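Local structure of putative polyprenyl synthetase (3NF2) at the interface of chains A and B. The protein transfers prenyl groups as an isoprenyl diphosphate synthase of the FPP/GGPP synthase family, probably extending an allylic diphosphate with the help of magnesium. Numbering follows the deposited sequence. Chains: chain A/B, Putative polyprenyl synthetase.

Contact 1 and contact 2 are parts of one two-fold symmetric interface between chains A and B, with the centres of their C-alpha atoms about 16 Å apart. Both are built from helices 115-134 and 139-165. Contact 1 lies on the symmetry axis, where residues of both helices of each chain meet their counterparts in the other chain; contact 2 continues outwards along helix 115-134 of chain A and helix 139-165 of chain B, with help from A:Leu27 and A:Met31. No residue is common to both, but the shared helices make them one continuous face. Such a helical face agrees with the homodimers usual in this family.

Contact 1: the interface of chains A and B. Residues chain A 130-131, 134, 142, 145, 149; chain B 130, 134, 142, 145, 149.
The carboxamides of A:Asn130 and B:Asn130 meet tip to tip across the two-fold axis, their planes turned 70° from each other. Each ND2 lies obliquely over one face of the opposite amide, and on that same side of the A:Asn130 amide the CG2 methyl of A:Thr145 approaches OD1, as B:Thr145 does for B:Asn130. At the tips, ND2 of A:Asn130 comes within 3.2 Å of ND2 of B:Asn130, yet neither N-H points at the other nitrogen and the pair is no hydrogen bond. Two amide nitrogens thus lie close without a bond, a contact that probably adds little cohesion as built.

Hydrophobic packing flanks the pair. A:Leu134 spreads its two methyls over helix 139-165 of chain B: CD1 meets the CG2 methyl of B:Thr145 at 3.8 Å, the side chains crossing at about a right angle, while CD2 sits 3.3 Å from the carbonyl oxygen O of B:Gly142. Glycine suits this place because the helices nearly touch: the CA atoms of A:Gly142 and B:Gly142 are 4.8 Å apart, and larger side chains would be hard to fit between them.

B:Thr149 uses its two branches differently. With OG1 beside its own backbone N (chi1 -54°), the hydroxyl turns back to bond the carbonyl O of B:Thr145 at 2.7 Å, approaching from above the carbonyl plane, 36° out of it. The hydroxyl's hydrogen is thereby spent inside the helix, which probably makes it tolerable for a methyl to lie against it: CD1 of A:Leu134 lies 3.5 Å from OG1 of B:Thr149. Threonine suits the place by pairing this self-satisfied hydroxyl with a methyl that is held anti to the backbone N and directed across the contact. The side chains of A:Glu131 and B:Thr149 cross obliquely, but it is largely backbone that the methyl meets: CG2 of B:Thr149 rests 3.7 Å from the backbone N of A:Glu131.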
# COMPACT_ATOMS: atom_id res chain seq x y z
N ASN A 130 5.98 7.54 3.17
CA ASN A 130 7.27 7.52 2.49
C ASN A 130 7.66 8.89 1.96
O ASN A 130 8.83 9.26 2.00
CB ASN A 130 7.25 6.50 1.34
CG ASN A 130 7.16 5.08 1.83
OD1 ASN A 130 7.79 4.70 2.80
ND2 ASN A 130 6.37 4.28 1.14
N GLU A 131 6.66 9.64 1.48
CA GLU A 131 6.85 10.99 0.99
C GLU A 131 7.30 11.92 2.10
O GLU A 131 8.24 12.69 1.94
CB GLU A 131 5.56 11.53 0.37
CG GLU A 131 5.71 12.84 -0.38
CD GLU A 131 6.15 12.64 -1.83
OE1 GLU A 131 7.36 12.45 -2.07
OE2 GLU A 131 5.27 12.67 -2.72
N LEU A 134 11.03 11.13 2.69
CA LEU A 134 11.91 11.34 1.54
C LEU A 134 11.93 12.79 1.02
O LEU A 134 12.93 13.20 0.43
CB LEU A 134 11.58 10.35 0.41
CG LEU A 134 11.87 8.85 0.64
CD1 LEU A 134 11.00 7.97 -0.24
CD2 LEU A 134 13.34 8.51 0.41
N GLY A 142 16.66 8.83 4.04
CA GLY A 142 16.66 7.60 3.26
C GLY A 142 16.77 6.41 4.19
O GLY A 142 16.11 5.38 4.00
N THR A 145 13.49 5.97 6.07
CA THR A 145 12.51 5.30 5.21
C THR A 145 12.77 3.78 5.16
O THR A 145 11.83 2.99 5.09
CB THR A 145 12.46 5.89 3.77
OG1 THR A 145 12.48 7.32 3.83
CG2 THR A 145 11.20 5.45 3.02
N THR A 149 10.10 0.93 6.12
CA THR A 149 9.81 -0.16 5.19
C THR A 149 9.88 -1.53 5.88
O THR A 149 9.02 -2.37 5.65
CB THR A 149 10.76 -0.11 3.97
OG1 THR A 149 10.68 1.19 3.38
CG2 THR A 149 10.38 -1.19 2.91
N ASN B 130 9.84 -0.66 -2.33
CA ASN B 130 10.64 0.28 -1.55
C ASN B 130 11.85 -0.40 -0.93
O ASN B 130 12.92 0.21 -0.85
CB ASN B 130 9.78 0.91 -0.44
CG ASN B 130 8.72 1.83 -0.99
OD1 ASN B 130 8.96 2.59 -1.92
ND2 ASN B 130 7.54 1.78 -0.41
N LEU B 134 15.83 0.57 -1.27
CA LEU B 134 16.48 1.03 -0.04
C LEU B 134 17.51 0.03 0.53
O LEU B 134 18.43 0.46 1.23
CB LEU B 134 15.43 1.42 1.02
CG LEU B 134 14.56 2.66 0.76
CD1 LEU B 134 13.25 2.59 1.52
CD2 LEU B 134 15.29 3.96 1.10
N GLY B 142 18.10 6.30 -2.20
CA GLY B 142 17.13 7.11 -1.48
C GLY B 142 16.41 8.04 -2.43
O GLY B 142 15.19 8.25 -2.35
N THR B 145 14.03 6.02 -4.62
CA THR B 145 12.80 5.73 -3.87
C THR B 145 11.87 6.95 -3.85
O THR B 145 10.65 6.80 -3.90
CB THR B 145 13.08 5.23 -2.42
OG1 THR B 145 14.14 4.27 -2.43
CG2 THR B 145 11.83 4.58 -1.80
N THR B 149 8.06 6.98 -5.16
CA THR B 149 6.99 7.47 -4.31
C THR B 149 6.10 8.49 -5.03
O THR B 149 4.88 8.42 -4.91
CB THR B 149 7.56 8.09 -3.00
OG1 THR B 149 8.40 7.12 -2.37
CG2 THR B 149 6.42 8.51 -2.02

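Contact 2: the interface of chains A and B. Residues chain A 27, 31, 120, 123-124, 127; chain B 153, 156-157, 160.
Helix 115-134 of chain A packs against helix 139-165 of chain B, with A:Met31, which opens helix 31-38, packing at one side and the loop residue A:Leu27 loosely near B:Arg153. B:Ile156 wedges between the two helices. Its CG1 branch stands beside the backbone N (chi1 -68°), carrying CD1 towards helix 115-134, where it lies 3.5 Å from the carbonyl O of A:Asp123 and also touches the methyl of A:Ala127. The other branch, CG2, packs 3.8 Å from CB of A:Ala124. The small alanines let the branched isoleucine come close to the helix.

A:Met31 crosses B:Ile156 at about a right angle, its SD 3.7 Å from CG2 of that isoleucine. A bend at its last torsion (chi3 -72°) takes the CE methyl to B:Asp157, 3.6 Å from OD2. An alanine in place of A:Met31 would probably open a gap beside B:Ile156 and B:Ala160, leaving their methyls without this flexible thioether cover.

Further along, the CD2 methyl of A:Leu120 fits against CA of B:Ala160 at 3.8 Å, where a short side chain permits the approach. B:Arg153 is two-natured: CG packs on the methyl of A:Ala127, while its guanidinium reaches chain A through water. That water lies 3.0 Å from NH1 of B:Arg153 and 2.8 Å from the carbonyl O of A:Ala124.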
# COMPACT_ATOMS: atom_id res chain seq x y z
N LEU A 27 -4.60 15.57 0.25
CA LEU A 27 -4.89 14.45 -0.65
C LEU A 27 -6.01 14.78 -1.63
O LEU A 27 -6.98 15.47 -1.29
CB LEU A 27 -5.29 13.20 0.15
CG LEU A 27 -4.36 12.46 1.10
CD1 LEU A 27 -5.21 11.46 1.89
CD2 LEU A 27 -3.25 11.73 0.37
N MET A 31 -10.29 11.43 -1.28
CA MET A 31 -9.39 10.81 -0.29
C MET A 31 -9.16 11.67 0.95
O MET A 31 -9.00 11.12 2.03
CB MET A 31 -8.05 10.41 -0.92
CG MET A 31 -8.19 9.53 -2.17
SD MET A 31 -6.64 8.74 -2.65
CE MET A 31 -5.78 10.16 -3.29
N LEU A 120 -8.14 2.46 -1.25
CA LEU A 120 -7.51 3.59 -1.91
C LEU A 120 -6.85 4.54 -0.91
O LEU A 120 -5.66 4.84 -1.02
CB LEU A 120 -8.58 4.33 -2.70
CG LEU A 120 -8.20 5.53 -3.56
CD1 LEU A 120 -7.49 5.08 -4.82
CD2 LEU A 120 -9.46 6.35 -3.88
N ASP A 123 -3.89 2.93 0.72
CA ASP A 123 -2.72 3.06 -0.16
C ASP A 123 -2.12 4.47 -0.15
O ASP A 123 -0.90 4.63 -0.20
CB ASP A 123 -3.06 2.70 -1.60
CG ASP A 123 -3.33 1.23 -1.79
OD1 ASP A 123 -2.91 0.43 -0.93
OD2 ASP A 123 -3.96 0.86 -2.80
N ALA A 124 -2.99 5.47 -0.12
CA ALA A 124 -2.58 6.85 -0.20
C ALA A 124 -1.80 7.25 1.04
O ALA A 124 -0.82 7.97 0.94
CB ALA A 124 -3.78 7.75 -0.39
N ALA A 127 1.70 5.60 0.86
CA ALA A 127 2.57 6.36 -0.04
C ALA A 127 2.96 7.74 0.54
O ALA A 127 4.10 8.19 0.36
CB ALA A 127 1.94 6.51 -1.41
N ARG B 153 2.20 7.75 -5.67
CA ARG B 153 1.18 8.70 -5.18
C ARG B 153 0.31 9.13 -6.35
O ARG B 153 -0.91 9.31 -6.21
CB ARG B 153 1.80 9.94 -4.52
CG ARG B 153 2.66 9.65 -3.28
CD ARG B 153 2.47 10.64 -2.12
NE ARG B 153 2.43 12.04 -2.55
CZ ARG B 153 1.45 12.89 -2.27
NH1 ARG B 153 0.40 12.50 -1.54
NH2 ARG B 153 1.51 14.14 -2.70
N ILE B 156 -2.16 6.35 -7.45
CA ILE B 156 -3.25 6.37 -6.47
C ILE B 156 -4.21 7.53 -6.80
O ILE B 156 -5.43 7.32 -6.82
CB ILE B 156 -2.70 6.46 -5.01
CG1 ILE B 156 -1.97 5.16 -4.64
CG2 ILE B 156 -3.81 6.71 -4.02
CD1 ILE B 156 -0.89 5.36 -3.58
N ASP B 157 -3.64 8.70 -7.11
CA ASP B 157 -4.41 9.87 -7.57
C ASP B 157 -5.25 9.56 -8.79
O ASP B 157 -6.42 9.94 -8.85
CB ASP B 157 -3.51 11.06 -7.92
CG ASP B 157 -2.94 11.76 -6.70
OD1 ASP B 157 -2.07 12.64 -6.88
OD2 ASP B 157 -3.36 11.43 -5.56
N ALA B 160 -8.12 7.48 -7.82
CA ALA B 160 -9.10 8.35 -7.15
C ALA B 160 -9.93 9.11 -8.16
O ALA B 160 -11.16 9.21 -8.02
CB ALA B 160 -8.41 9.33 -6.18
O HOH W 1 -0.60 9.68 -1.21